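Local coordinates for putative cobalamin synthesis related protein (Corynebacterium diphtheriae, PDB 2NPN) that binds S-adenosylmethionine and probably acts as a precorrin-6A synthase (deacetylating), a methyltransferase of cobalamin biosynthesis, at residues Ile154-Ile159 / Asn181-Leu186; Thr200-Gly205 / Ala225-Leu230; Gly218-Ile223 / Tyr245-Leu250. All coordinates share one frame; numbering follows the deposited sequence. Where two conformers were deposited one is given.

Contact 1 (Ile154-Ile159 / Asn181-Leu186); sequences ILINRI and NCVVML. With SAM (S-adenosylmethionine), chain C.
Ile156 and Asn181 join a loop to the start of a strand through one amide-to-backbone hydrogen bond, with a small apolar contact beside it. The loop 154-159 follows helix 144-152. Segment 181-186 carries strand 181-185 of the mixed sheet in this tetrapyrrole methylase. Asn181 ND2 donates to Ile156 O at 2.9 Å, with an N-H...O angle of 158°. The donor lies in the carbonyl plane, on a lone pair. The acceptor in turn lies almost in the amide plane of Asn181. The CG of Asn181 stands anti to its own N (chi1 -174°), which carries the amide out from the strand to the loop. ND2 also sits 3.7 Å from Asn157 CA. The amide has further partners: ND2 gives a hydrogen bond to Ala162 O, and OD1 accepts one from Arg248 NE on the neighbouring strand.

Further along, Ile156 CD1 meets Val183 CG2 at 4.2 Å, and the two side chains cross at about a right angle. Val145 of helix 144-152 touches both. Asn157 turns its amide away from the strand. Its ND2 bonds to Arg158 O at 3.0 Å, with the donor well above the carbonyl plane.

The same strand leads into the cofactor site. Leu186 N donates to O2' of S-adenosylmethionine at 3.0 Å, and more weakly to O3'. The CE of Met185, a selenomethionine, approaches the ribose O4' at 3.3 Å. Arg248 NE at its oxygen and two carbonyls at its nitrogen fix the flip of the buried Asn181 amide and satisfy both ends.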
loop_
_atom_site.group_PDB
_atom_site.type_symbol
_atom_site.label_atom_id
_atom_site.label_comp_id
_atom_site.label_asym_id
_atom_site.label_seq_id
_atom_site.Cartn_x
_atom_site.Cartn_y
_atom_site.Cartn_z
ATOM N N ILE A 154 -11.827 -11.272 11.786
ATOM C CA ILE A 154 -10.950 -11.745 12.826
ATOM C C ILE A 154 -10.231 -10.577 13.531
ATOM O O ILE A 154 -10.167 -9.425 13.051
ATOM C CB ILE A 154 -9.858 -12.717 12.292
ATOM C CG1 ILE A 154 -8.970 -12.055 11.253
ATOM C CG2 ILE A 154 -10.502 -13.997 11.718
ATOM C CD1 ILE A 154 -7.765 -12.921 10.822
ATOM N N LEU A 155 -9.712 -10.897 14.713
ATOM C CA LEU A 155 -8.816 -9.998 15.424
ATOM C C LEU A 155 -7.382 -10.229 14.944
ATOM O O LEU A 155 -6.991 -11.364 14.571
ATOM C CB LEU A 155 -8.929 -10.232 16.938
ATOM C CG LEU A 155 -10.361 -10.009 17.482
ATOM C CD1 LEU A 155 -10.580 -10.516 18.921
ATOM C CD2 LEU A 155 -10.747 -8.541 17.321
ATOM N N ILE A 156 -6.593 -9.168 14.950
ATOM C CA ILE A 156 -5.188 -9.244 14.519
ATOM C C ILE A 156 -4.296 -9.830 15.604
ATOM O O ILE A 156 -3.142 -10.195 15.350
ATOM C CB ILE A 156 -4.658 -7.828 14.039
ATOM C CG1 ILE A 156 -3.468 -7.997 13.107
ATOM C CG2 ILE A 156 -4.319 -6.919 15.204
ATOM C CD1 ILE A 156 -2.863 -6.652 12.576
ATOM N N ASN A 157 -4.819 -9.921 16.821
ATOM C CA ASN A 157 -4.071 -10.484 17.950
ATOM C C ASN A 157 -4.978 -11.320 18.838
ATOM O O ASN A 157 -6.171 -11.043 18.948
ATOM C CB ASN A 157 -3.472 -9.348 18.797
ATOM C CG ASN A 157 -4.527 -8.378 19.328
ATOM O OD1 ASN A 157 -4.930 -7.470 18.605
ATOM N ND2 ASN A 157 -4.987 -8.568 20.578
ATOM N N ARG A 158 -4.403 -12.310 19.525
ATOM C CA ARG A 158 -5.068 -12.890 20.710
ATOM C C ARG A 158 -4.793 -11.982 21.910
ATOM O O ARG A 158 -3.953 -11.065 21.837
ATOM C CB ARG A 158 -4.551 -14.310 20.951
ATOM C CG ARG A 158 -4.954 -15.215 19.818
ATOM C CD ARG A 158 -4.378 -16.597 19.952
ATOM N NE ARG A 158 -2.977 -16.633 19.526
ATOM C CZ ARG A 158 -2.307 -17.754 19.254
ATOM N NH1 ARG A 158 -2.876 -18.925 19.466
ATOM N NH2 ARG A 158 -1.031 -17.711 18.811
ATOM N N ILE A 159 -5.490 -12.221 23.012
ATOM C CA ILE A 159 -5.371 -11.372 24.190
ATOM C C ILE A 159 -3.924 -11.214 24.660
ATOM O O ILE A 159 -3.202 -12.191 24.876
ATOM C CB ILE A 159 -6.283 -11.809 25.377
ATOM C CG1 ILE A 159 -7.757 -11.723 24.947
ATOM C CG2 ILE A 159 -6.022 -10.894 26.566
ATOM C CD1 ILE A 159 -8.792 -12.459 25.857
ATOM N N ASN A 181 2.118 -15.127 15.664
ATOM C CA ASN A 181 1.055 -14.198 15.221
ATOM C C ASN A 181 1.719 -13.149 14.357
ATOM O O ASN A 181 2.247 -12.142 14.864
ATOM C CB ASN A 181 0.408 -13.602 16.426
ATOM C CG ASN A 181 -0.771 -12.760 16.065
ATOM O OD1 ASN A 181 -1.694 -13.288 15.450
ATOM N ND2 ASN A 181 -0.803 -11.497 16.493
ATOM N N CYS A 182 1.744 -13.412 13.067
ATOM C CA CYS A 182 2.421 -12.508 12.192
ATOM C C CYS A 182 1.600 -12.242 10.955
ATOM O O CYS A 182 0.716 -13.001 10.587
ATOM C CB CYS A 182 3.791 -13.051 11.855
ATOM S SG CYS A 182 3.806 -14.568 10.930
ATOM N N VAL A 183 1.842 -11.072 10.400
ATOM C CA VAL A 183 1.233 -10.626 9.139
ATOM C C VAL A 183 2.343 -10.509 8.101
ATOM O O VAL A 183 3.411 -9.939 8.385
ATOM C CB VAL A 183 0.559 -9.271 9.309
ATOM C CG1 VAL A 183 0.015 -8.763 7.938
ATOM C CG2 VAL A 183 -0.546 -9.361 10.356
ATOM N N VAL A 184 2.130 -11.048 6.906
ATOM C CA VAL A 184 3.135 -11.083 5.864
ATOM C C VAL A 184 2.650 -10.301 4.625
ATOM O O VAL A 184 1.547 -10.537 4.125
ATOM C CB VAL A 184 3.514 -12.484 5.460
ATOM C CG1 VAL A 184 4.641 -12.492 4.450
ATOM C CG2 VAL A 184 3.845 -13.351 6.685
HETATM N N MSE A 185 3.468 -9.345 4.237
HETATM C CA MSE A 185 3.248 -8.518 3.066
HETATM C C MSE A 185 4.421 -8.688 2.099
HETATM O O MSE A 185 5.476 -9.225 2.438
HETATM C CB MSE A 185 3.098 -7.034 3.479
HETATM C CG MSE A 185 2.009 -6.866 4.499
HETATM SE SE MSE A 185 1.782 -5.035 5.187
HETATM C CE MSE A 185 0.824 -4.332 3.682
ATOM N N LEU A 186 4.246 -8.179 0.875
ATOM C CA LEU A 186 5.344 -8.152 -0.086
ATOM C C LEU A 186 5.911 -9.581 -0.363
ATOM O O LEU A 186 7.078 -9.719 -0.712
ATOM C CB LEU A 186 6.445 -7.212 0.365
ATOM C CG LEU A 186 6.041 -5.747 0.404
ATOM C CD1 LEU A 186 7.124 -4.918 1.083
ATOM C CD2 LEU A 186 5.852 -5.224 -1.031
HETATM N N SAM C . 0.822 1.284 2.077
HETATM C CA SAM C . 0.145 -0.006 1.743
HETATM C C SAM C . -0.877 -0.388 2.797
HETATM O O SAM C . -1.543 -1.447 2.647
HETATM O OXT SAM C . -1.069 0.375 3.765
HETATM C CB SAM C . 1.184 -1.125 1.549
HETATM C CG SAM C . 2.079 -0.938 0.323
HETATM S SD SAM C . 3.245 -2.299 -0.030
HETATM C CE SAM C . 4.087 -1.494 -1.423
HETATM C "C5'" SAM C . 2.375 -3.527 -1.065
HETATM C "C4'" SAM C . 1.912 -4.781 -0.303
HETATM O "O4'" SAM C . 0.735 -4.490 0.374
HETATM C "C3'" SAM C . 1.555 -5.982 -1.179
HETATM O "O3'" SAM C . 2.683 -6.734 -1.549
HETATM C "C2'" SAM C . 0.591 -6.762 -0.326
HETATM O "O2'" SAM C . 1.299 -7.427 0.705
HETATM C "C1'" SAM C . -0.170 -5.593 0.264
HETATM N N9 SAM C . -1.361 -5.216 -0.528
HETATM C C8 SAM C . -1.621 -3.950 -1.029
HETATM N N7 SAM C . -2.818 -3.925 -1.622
HETATM C C5 SAM C . -3.367 -5.167 -1.467
HETATM C C6 SAM C . -4.600 -5.701 -1.814
HETATM N N6 SAM C . -5.544 -4.974 -2.465
HETATM N N1 SAM C . -4.871 -7.027 -1.496
HETATM C C2 SAM C . -3.950 -7.766 -0.778
HETATM N N3 SAM C . -2.736 -7.242 -0.426
HETATM C C4 SAM C . -2.446 -5.955 -0.737
#

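Contact 2 (Thr200-Gly205 / Ala225-Leu230); sequences TYMWWG and AQVAEL
Trp204 and Val227 bury the most surface here, about equal amounts, and Leu230 adds a smaller share. The contact packs helix 220-238 onto strand 200-206 of the mixed sheet, an alpha/beta layer in a protein of the tetrapyrrole methylase family. The short segments run nearly parallel, at 10°, with their axes 11.0 Å apart. The residues facing the helix are Met202 and Trp204, alternate positions on the strand. Val227 and Leu230 answer them, one turn apart on the helix.

The main meeting is a CH-pi contact. Val227 CG1 sits over one face of the Trp204 indole, 3.6 Å from the centroid of the five-membered ring and 11° off its normal. Trp204 and Val227 run alongside each other, pointing opposite ways. With CG of Trp204 trans to N, the indole extends from the strand toward the helix. NE1 of the buried Trp204 donates to Asp243 OD2, which fixes the ring at its polar end. Asp243 also binds S-adenosylmethionine, through its backbone oxygen. The ring of Trp192, from helix 192-195, meets the indole too.

Leu230 reaches the six-membered ring from an oblique direction, CD2 lying 3.9 Å from CZ3 of Trp204. Arg216 of the edge strand 214-217 touches both Val227 and Leu230. Met202, a selenomethionine, approaches Val227 tip to tip. Its chain is extended up to the selenium and then bends at chi3 (58°), which leaves its CE 4.2 Å from Val227 CB.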
loop_
_atom_site.group_PDB
_atom_site.type_symbol
_atom_site.label_atom_id
_atom_site.label_comp_id
_atom_site.label_asym_id
_atom_site.label_seq_id
_atom_site.Cartn_x
_atom_site.Cartn_y
_atom_site.Cartn_z
ATOM N N THR A 200 -0.060 -24.312 12.446
ATOM C CA THR A 200 -0.086 -22.985 11.822
ATOM C C THR A 200 -1.358 -22.797 11.024
ATOM O O THR A 200 -1.635 -23.589 10.093
ATOM C CB THR A 200 1.114 -22.809 10.889
ATOM O OG1 THR A 200 2.310 -23.192 11.581
ATOM C CG2 THR A 200 1.167 -21.341 10.378
ATOM N N TYR A 201 -2.109 -21.753 11.367
ATOM C CA TYR A 201 -3.355 -21.416 10.681
ATOM C C TYR A 201 -3.069 -20.175 9.819
ATOM O O TYR A 201 -2.300 -19.319 10.257
ATOM C CB TYR A 201 -4.456 -21.083 11.674
ATOM C CG TYR A 201 -5.829 -21.211 11.071
ATOM C CD1 TYR A 201 -6.502 -22.433 11.076
ATOM C CD2 TYR A 201 -6.488 -20.125 10.545
ATOM C CE1 TYR A 201 -7.750 -22.553 10.525
ATOM C CE2 TYR A 201 -7.750 -20.240 10.002
ATOM C CZ TYR A 201 -8.386 -21.459 9.991
ATOM O OH TYR A 201 -9.662 -21.683 9.458
HETATM N N MSE A 202 -3.704 -20.081 8.654
HETATM C CA MSE A 202 -3.528 -18.910 7.794
HETATM C C MSE A 202 -4.874 -18.330 7.354
HETATM O O MSE A 202 -5.812 -19.066 6.990
HETATM C CB MSE A 202 -2.707 -19.278 6.537
HETATM C CG MSE A 202 -2.517 -18.096 5.595
HETATM SE SE MSE A 202 -1.257 -18.444 4.107
HETATM C CE MSE A 202 -2.119 -19.978 3.300
ATOM N N TRP A 203 -4.951 -16.987 7.414
ATOM C CA TRP A 203 -5.955 -16.220 6.726
ATOM C C TRP A 203 -5.293 -15.422 5.611
ATOM O O TRP A 203 -4.375 -14.657 5.864
ATOM C CB TRP A 203 -6.652 -15.270 7.662
ATOM C CG TRP A 203 -7.451 -15.928 8.761
ATOM C CD1 TRP A 203 -8.783 -16.230 8.763
ATOM C CD2 TRP A 203 -6.959 -16.301 10.053
ATOM N NE1 TRP A 203 -9.150 -16.781 9.980
ATOM C CE2 TRP A 203 -8.053 -16.815 10.787
ATOM C CE3 TRP A 203 -5.694 -16.242 10.666
ATOM C CZ2 TRP A 203 -7.914 -17.242 12.122
ATOM C CZ3 TRP A 203 -5.579 -16.664 11.990
ATOM C CH2 TRP A 203 -6.677 -17.164 12.691
ATOM N N TRP A 204 -5.747 -15.642 4.377
ATOM C CA TRP A 204 -5.095 -15.124 3.177
ATOM C C TRP A 204 -6.089 -14.329 2.357
ATOM O O TRP A 204 -7.300 -14.611 2.324
ATOM C CB TRP A 204 -4.497 -16.293 2.392
ATOM C CG TRP A 204 -3.795 -15.996 1.156
ATOM C CD1 TRP A 204 -2.446 -15.787 1.006
ATOM C CD2 TRP A 204 -4.356 -15.925 -0.174
ATOM N NE1 TRP A 204 -2.145 -15.578 -0.318
ATOM C CE2 TRP A 204 -3.291 -15.649 -1.064
ATOM C CE3 TRP A 204 -5.655 -16.050 -0.699
ATOM C CZ2 TRP A 204 -3.479 -15.563 -2.452
ATOM C CZ3 TRP A 204 -5.833 -15.915 -2.063
ATOM C CH2 TRP A 204 -4.751 -15.680 -2.924
ATOM N N GLY A 205 -5.587 -13.302 1.664
ATOM C CA GLY A 205 -6.406 -12.612 0.720
ATOM C C GLY A 205 -5.612 -11.926 -0.359
ATOM O O GLY A 205 -4.521 -11.416 -0.111
ATOM N N ALA A 225 -0.691 -25.761 -0.057
ATOM C CA ALA A 225 -0.371 -26.072 -1.451
ATOM C C ALA A 225 -1.464 -25.553 -2.384
ATOM O O ALA A 225 -1.151 -25.053 -3.478
ATOM C CB ALA A 225 -0.185 -27.555 -1.643
ATOM N N GLN A 226 -2.729 -25.679 -1.957
ATOM C CA GLN A 226 -3.859 -25.171 -2.740
ATOM C C GLN A 226 -3.753 -23.651 -2.931
ATOM O O GLN A 226 -4.015 -23.119 -4.022
ATOM C CB GLN A 226 -5.212 -25.509 -2.067
ATOM C CG GLN A 226 -5.551 -26.996 -2.003
ATOM C CD GLN A 226 -6.747 -27.334 -1.090
ATOM O OE1 GLN A 226 -7.290 -28.437 -1.163
ATOM N NE2 GLN A 226 -7.161 -26.397 -0.246
ATOM N N VAL A 227 -3.395 -22.919 -1.876
ATOM C CA VAL A 227 -3.319 -21.468 -2.022
ATOM C C VAL A 227 -2.104 -21.095 -2.916
ATOM O O VAL A 227 -2.155 -20.115 -3.704
ATOM C CB VAL A 227 -3.307 -20.742 -0.646
ATOM C CG1 VAL A 227 -3.144 -19.271 -0.839
ATOM C CG2 VAL A 227 -4.625 -21.031 0.096
ATOM N N ALA A 228 -1.032 -21.879 -2.825
ATOM C CA ALA A 228 0.147 -21.659 -3.679
ATOM C C ALA A 228 -0.286 -21.798 -5.141
ATOM O O ALA A 228 0.082 -20.953 -5.962
ATOM C CB ALA A 228 1.287 -22.609 -3.312
ATOM N N GLU A 229 -1.114 -22.800 -5.441
ATOM C CA GLU A 229 -1.575 -23.065 -6.808
ATOM C C GLU A 229 -2.472 -21.903 -7.250
ATOM O O GLU A 229 -2.337 -21.390 -8.372
ATOM C CB GLU A 229 -2.359 -24.390 -6.907
ATOM C CG GLU A 229 -1.599 -25.674 -6.550
ATOM C CD GLU A 229 -2.542 -26.787 -6.031
ATOM O OE1 GLU A 229 -3.786 -26.650 -6.220
ATOM O OE2 GLU A 229 -2.062 -27.803 -5.443
ATOM N N LEU A 230 -3.382 -21.492 -6.361
ATOM C CA LEU A 230 -4.325 -20.423 -6.632
ATOM C C LEU A 230 -3.556 -19.138 -6.946
ATOM O O LEU A 230 -3.871 -18.402 -7.883
ATOM C CB LEU A 230 -5.235 -20.206 -5.410
ATOM C CG LEU A 230 -6.227 -19.056 -5.518
ATOM C CD1 LEU A 230 -7.257 -19.236 -6.662
ATOM C CD2 LEU A 230 -6.907 -18.955 -4.178
#

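Contact 3 (Gly218-Ile223 / Tyr245-Leu250); sequences GYVHEI and YLLREL. With MG (magnesium ion), chain B.
Tyr219 and Leu250 face each other with their CA atoms 9.1 Å apart, and Val220 and Leu247 do so at 8.8 Å. Segment 218-223 turns a corner at Gly218 and enters helix 220-238. Tyr219 is the N-cap residue, and its carbonyl O accepts from both Glu222 N and Ile223 N. Segment 245-250 is the end of strand 243-249 and the residue just after it.

A magnesium ion bridges the segments. It is bound by Tyr219 OH at 2.2 Å and by Leu250 O at 2.3 Å, a side-chain oxygen from one segment and a backbone oxygen from the other. Strand 243-249 is the middle strand of the mixed sheet in this tetrapyrrole methylase, and helix 220-238 packs against one side of that sheet. The metal therefore links the start of the helix to the C-terminal end of the central strand. It lies well away from the S-adenosylmethionine.

The tyrosine ring swings toward the ion with CG anti to its carbonyl carbon (chi1 -76°). Leu250 CB lies 4.0 Å from Tyr219 OH, and Leu250 CD1 comes to the ring obliquely, 4.4 Å from CZ. Tyr201 of strand 200-206 meets the Tyr219 ring edge-to-face and also touches Leu250.

Deeper in, two branched apolar side chains make a light contact: Val220 CG2 is 4.3 Å from Leu247 CD2. Both residues are buried. Trp192 and Gln193 of helix 192-195 also touch Val220, while Leu247 leans on Val195 of the same helix and on Met202 of strand 200-206.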
loop_
_atom_site.group_PDB
_atom_site.type_symbol
_atom_site.label_atom_id
_atom_site.label_comp_id
_atom_site.label_asym_id
_atom_site.label_seq_id
_atom_site.Cartn_x
_atom_site.Cartn_y
_atom_site.Cartn_z
ATOM N N GLY A 218 -7.502 -21.463 6.550
ATOM C CA GLY A 218 -7.373 -22.806 7.025
ATOM C C GLY A 218 -5.993 -23.150 7.529
ATOM O O GLY A 218 -5.076 -22.329 7.462
ATOM N N TYR A 219 -5.827 -24.363 8.048
ATOM C CA TYR A 219 -4.489 -24.773 8.439
ATOM C C TYR A 219 -3.583 -24.857 7.233
ATOM O O TYR A 219 -3.985 -25.387 6.189
ATOM C CB TYR A 219 -4.511 -26.122 9.180
ATOM C CG TYR A 219 -5.005 -25.965 10.601
ATOM C CD1 TYR A 219 -4.125 -25.622 11.622
ATOM C CD2 TYR A 219 -6.369 -26.101 10.915
ATOM C CE1 TYR A 219 -4.565 -25.431 12.914
ATOM C CE2 TYR A 219 -6.829 -25.924 12.217
ATOM C CZ TYR A 219 -5.941 -25.577 13.205
ATOM O OH TYR A 219 -6.358 -25.373 14.494
ATOM N N VAL A 220 -2.344 -24.428 7.382
ATOM C CA VAL A 220 -1.406 -24.491 6.248
ATOM C C VAL A 220 -1.208 -25.957 5.777
ATOM O O VAL A 220 -1.089 -26.204 4.551
ATOM C CB VAL A 220 -0.060 -23.749 6.530
ATOM C CG1 VAL A 220 0.942 -23.970 5.354
ATOM C CG2 VAL A 220 -0.318 -22.253 6.824
ATOM N N HIS A 221 -1.263 -26.871 6.779
ATOM C CA HIS A 221 -1.238 -28.358 6.589
ATOM C C HIS A 221 -2.204 -28.757 5.495
ATOM O O HIS A 221 -1.833 -29.514 4.551
ATOM C CB HIS A 221 -1.346 -29.234 7.922
ATOM C CG HIS A 221 -2.653 -29.201 8.708
ATOM N ND1 HIS A 221 -2.689 -28.903 10.060
ATOM C CD2 HIS A 221 -3.912 -29.614 8.402
ATOM C CE1 HIS A 221 -3.920 -28.993 10.511
ATOM N NE2 HIS A 221 -4.687 -29.447 9.534
ATOM N N GLU A 222 -3.387 -28.162 5.572
ATOM C CA GLU A 222 -4.539 -28.483 4.711
ATOM C C GLU A 222 -4.601 -27.702 3.394
ATOM O O GLU A 222 -4.937 -28.283 2.339
ATOM C CB GLU A 222 -5.888 -28.209 5.386
ATOM C CG GLU A 222 -7.054 -28.389 4.337
ATOM C CD GLU A 222 -8.470 -28.316 4.858
ATOM O OE1 GLU A 222 -8.794 -27.414 5.679
ATOM O OE2 GLU A 222 -9.291 -29.151 4.400
ATOM N N ILE A 223 -4.391 -26.387 3.472
ATOM C CA ILE A 223 -4.644 -25.471 2.319
ATOM C C ILE A 223 -3.412 -24.857 1.677
ATOM O O ILE A 223 -3.528 -24.183 0.660
ATOM C CB ILE A 223 -5.597 -24.265 2.681
ATOM C CG1 ILE A 223 -4.920 -23.230 3.606
ATOM C CG2 ILE A 223 -6.906 -24.735 3.243
ATOM C CD1 ILE A 223 -5.659 -21.902 3.635
ATOM N N TYR A 245 -1.346 -11.946 4.190
ATOM C CA TYR A 245 -1.851 -13.072 4.976
ATOM C C TYR A 245 -1.401 -12.937 6.426
ATOM O O TYR A 245 -0.429 -12.267 6.722
ATOM C CB TYR A 245 -1.487 -14.407 4.355
ATOM C CG TYR A 245 -0.012 -14.663 4.078
ATOM C CD1 TYR A 245 0.769 -15.410 4.968
ATOM C CD2 TYR A 245 0.596 -14.268 2.876
ATOM C CE1 TYR A 245 2.132 -15.690 4.713
ATOM C CE2 TYR A 245 1.921 -14.562 2.630
ATOM C CZ TYR A 245 2.689 -15.291 3.545
ATOM O OH TYR A 245 4.024 -15.619 3.233
ATOM N N LEU A 246 -2.120 -13.639 7.302
ATOM C CA LEU A 246 -1.831 -13.655 8.730
ATOM C C LEU A 246 -1.628 -15.122 9.104
ATOM O O LEU A 246 -2.449 -15.952 8.721
ATOM C CB LEU A 246 -2.981 -13.050 9.549
ATOM C CG LEU A 246 -2.696 -12.840 11.030
ATOM C CD1 LEU A 246 -3.568 -11.621 11.558
ATOM C CD2 LEU A 246 -2.897 -14.089 11.826
ATOM N N LEU A 247 -0.518 -15.436 9.741
ATOM C CA LEU A 247 -0.207 -16.789 10.259
ATOM C C LEU A 247 -0.310 -16.715 11.759
ATOM O O LEU A 247 0.156 -15.786 12.405
ATOM C CB LEU A 247 1.222 -17.178 9.884
ATOM C CG LEU A 247 1.544 -17.289 8.386
ATOM C CD1 LEU A 247 3.063 -17.706 8.178
ATOM C CD2 LEU A 247 0.637 -18.204 7.696
ATOM N N ARG A 248 -0.955 -17.715 12.318
ATOM C CA ARG A 248 -1.148 -17.815 13.763
ATOM C C ARG A 248 -0.934 -19.253 14.178
ATOM O O ARG A 248 -1.521 -20.162 13.595
ATOM C CB ARG A 248 -2.531 -17.331 14.163
ATOM C CG ARG A 248 -2.774 -17.255 15.647
ATOM C CD ARG A 248 -4.046 -16.490 15.993
ATOM N NE ARG A 248 -3.905 -15.055 15.690
ATOM C CZ ARG A 248 -4.893 -14.184 15.456
ATOM N NH1 ARG A 248 -6.185 -14.548 15.522
ATOM N NH2 ARG A 248 -4.608 -12.935 15.155
ATOM N N GLU A 249 -0.164 -19.424 15.237
ATOM C CA GLU A 249 0.118 -20.764 15.783
ATOM C C GLU A 249 -1.008 -21.103 16.748
ATOM O O GLU A 249 -1.059 -20.600 17.870
ATOM C CB GLU A 249 1.483 -20.815 16.469
ATOM C CG GLU A 249 1.984 -22.199 16.634
ATOM C CD GLU A 249 2.445 -22.807 15.295
ATOM O OE1 GLU A 249 2.306 -22.178 14.218
ATOM O OE2 GLU A 249 2.979 -23.913 15.359
ATOM N N LEU A 250 -1.889 -21.992 16.315
ATOM C CA LEU A 250 -3.056 -22.419 17.102
ATOM C C LEU A 250 -2.762 -23.757 17.773
ATOM O O LEU A 250 -3.320 -24.764 17.468
ATOM C CB LEU A 250 -4.306 -22.460 16.222
ATOM C CG LEU A 250 -4.816 -21.162 15.609
ATOM C CD1 LEU A 250 -6.052 -21.427 14.767
ATOM C CD2 LEU A 250 -5.016 -20.073 16.660
HETATM MG MG MG B . -5.111 -25.652 16.332
#

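How the contacts relate
All three contacts reach the same mixed sheet. Strand 243-249 of contact 3 lies between strand 181-185 of contact 1 and strand 200-206 of contact 2. Contacts 2 and 3 have centres about 7 Å apart, share helix 220-238 and alternate along the chain; Tyr201 N approaches Arg248 O at 2.8 Å. Contacts 1 and 3 lie about 11 Å apart, and Val184 N is 2.8 Å from Tyr245 O. Between contacts 1 and 2, about 15 Å apart, Ile154 CG2 packs on Trp203 NE1 at 3.6 Å. Contact 1 touches S-adenosylmethionine directly, and Gly205 of contact 2 also touches it. Contact 3 holds the magnesium ion; its Leu247 side chain is about 13 Å from the cofactor.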